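Local coordinates for superoxide dismutase (Chaetomium thermophilum, PDB 4BR6), which uses a bound manganese ion to catalyse the dismutation of superoxide to hydrogen peroxide and oxygen, at residues His74-Glu79 and Leu153-Gly158. Residues are numbered along the deposited sequence; the frame is centred on the assembly and turned at random.
With MN3 (manganese (III) ion), chain I.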
# COMPACT_ATOMS: atom_id res chain seq x y z
N HIS B 74 -9.03 15.80 10.21
CA HIS B 74 -10.31 16.44 10.42
C HIS B 74 -10.17 17.72 11.22
O HIS B 74 -10.90 18.68 10.97
CB HIS B 74 -11.28 15.49 11.10
CG HIS B 74 -11.64 14.32 10.25
ND1 HIS B 74 -10.84 13.22 10.14
CD2 HIS B 74 -12.69 14.12 9.43
CE1 HIS B 74 -11.39 12.35 9.31
NE2 HIS B 74 -12.52 12.87 8.87
N THR B 75 -9.26 17.74 12.18
CA THR B 75 -9.01 18.96 12.94
C THR B 75 -8.68 20.10 12.01
O THR B 75 -9.30 21.16 12.07
CB THR B 75 -7.88 18.79 13.96
OG1 THR B 75 -8.35 17.96 15.03
CG2 THR B 75 -7.47 20.15 14.53
N LEU B 76 -7.69 19.89 11.14
CA LEU B 76 -7.33 20.91 10.16
C LEU B 76 -8.47 21.21 9.18
O LEU B 76 -8.66 22.36 8.80
CB LEU B 76 -6.10 20.49 9.37
CG LEU B 76 -4.80 20.34 10.14
CD1 LEU B 76 -3.72 19.87 9.18
CD2 LEU B 76 -4.39 21.63 10.81
N PHE B 77 -9.21 20.18 8.77
CA PHE B 77 -10.33 20.35 7.84
C PHE B 77 -11.34 21.38 8.37
O PHE B 77 -11.67 22.34 7.68
CB PHE B 77 -11.03 19.01 7.60
CG PHE B 77 -12.02 19.01 6.45
CD1 PHE B 77 -11.74 19.65 5.25
CD2 PHE B 77 -13.23 18.35 6.57
CE1 PHE B 77 -12.65 19.64 4.22
CE2 PHE B 77 -14.14 18.34 5.52
CZ PHE B 77 -13.85 18.97 4.36
N TRP B 78 -11.82 21.20 9.60
CA TRP B 78 -12.80 22.12 10.15
C TRP B 78 -12.27 23.54 10.18
O TRP B 78 -13.01 24.50 9.93
CB TRP B 78 -13.19 21.73 11.58
CG TRP B 78 -13.57 20.31 11.79
CD1 TRP B 78 -13.22 19.55 12.84
CD2 TRP B 78 -14.40 19.49 10.95
NE1 TRP B 78 -13.75 18.30 12.71
CE2 TRP B 78 -14.48 18.24 11.56
CE3 TRP B 78 -15.06 19.69 9.74
CZ2 TRP B 78 -15.20 17.18 11.01
CZ3 TRP B 78 -15.78 18.65 9.20
CH2 TRP B 78 -15.85 17.41 9.83
N GLU B 79 -10.99 23.66 10.52
CA GLU B 79 -10.34 24.96 10.61
C GLU B 79 -10.27 25.69 9.28
O GLU B 79 -10.30 26.92 9.27
CB GLU B 79 -8.91 24.80 11.13
CG GLU B 79 -8.81 24.36 12.56
CD GLU B 79 -7.35 24.29 12.99
OE1 GLU B 79 -6.47 24.48 12.12
OE2 GLU B 79 -7.09 24.04 14.18
N LEU B 153 6.79 18.09 4.07
CA LEU B 153 5.65 18.89 3.64
C LEU B 153 4.73 19.24 4.80
O LEU B 153 4.50 18.43 5.69
CB LEU B 153 4.85 18.14 2.59
CG LEU B 153 5.54 17.91 1.26
CD1 LEU B 153 4.54 17.26 0.34
CD2 LEU B 153 6.07 19.21 0.68
N VAL B 154 4.21 20.46 4.76
CA VAL B 154 3.35 20.98 5.81
C VAL B 154 1.98 21.23 5.18
O VAL B 154 1.88 21.90 4.16
CB VAL B 154 3.91 22.30 6.40
CG1 VAL B 154 3.13 22.69 7.65
CG2 VAL B 154 5.42 22.17 6.71
N PRO B 155 0.92 20.67 5.78
CA PRO B 155 -0.38 20.88 5.12
C PRO B 155 -0.93 22.29 5.37
O PRO B 155 -0.77 22.81 6.47
CB PRO B 155 -1.26 19.80 5.77
CG PRO B 155 -0.63 19.56 7.12
CD PRO B 155 0.83 19.77 6.94
N LEU B 156 -1.58 22.89 4.37
CA LEU B 156 -2.10 24.24 4.49
C LEU B 156 -3.61 24.28 4.27
O LEU B 156 -4.32 25.10 4.84
CB LEU B 156 -1.43 25.17 3.47
CG LEU B 156 0.07 25.39 3.56
CD1 LEU B 156 0.45 26.51 2.60
CD2 LEU B 156 0.56 25.70 4.98
N MET B 157 -4.11 23.42 3.40
CA MET B 157 -5.52 23.42 3.06
C MET B 157 -5.89 22.02 2.58
O MET B 157 -5.33 21.55 1.61
CB MET B 157 -5.79 24.45 1.97
CG MET B 157 -7.25 24.78 1.75
SD MET B 157 -8.18 23.43 1.00
CE MET B 157 -7.66 23.55 -0.72
N GLY B 158 -6.82 21.38 3.27
CA GLY B 158 -7.25 20.04 2.92
C GLY B 158 -8.70 19.96 2.50
O GLY B 158 -9.53 20.73 2.96
MN MN3 I . -13.73 12.48 6.83
O HOH W 1 -12.38 10.37 6.59
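The carbonyl oxygen of G158 meets F77 at the rim of its ring, near the ring plane, with G158 O 3.4 Å from F77 CD1 and at almost the same distance from CE1. With CG anti to the backbone N (chi1 -168°), the ring reaches the strand although F77 starts out along its flank. The preceding residue, L76, points toward the strand, and its CD1 methyl touches CG of the P155 ring at 3.7 Å, the two side chains crossing at about a right angle. Between P155 and G158 the strand has a classic beta bulge, L156 and M157 both facing L129. On the same helix H74 NE2 binds manganese at 2.4 Å, with a water 2.5 Å from the metal and H26, D160 and H164 completing the site; the F77 side chain lies about 4 Å from those of H26 and D160, in the second shell. No hydrogen bond joins the two segments directly, so across the gap between alpha-hairpin and C-terminal domains they rely on van der Waals contact and a weak C-H to carbonyl approach, while directional bonds come from N80 OD1 to G158 N and from R193, which hydrogen-bonds L76 O through NH2 and L156 O through NH1, NH2 also making a salt bridge to E79 OE1.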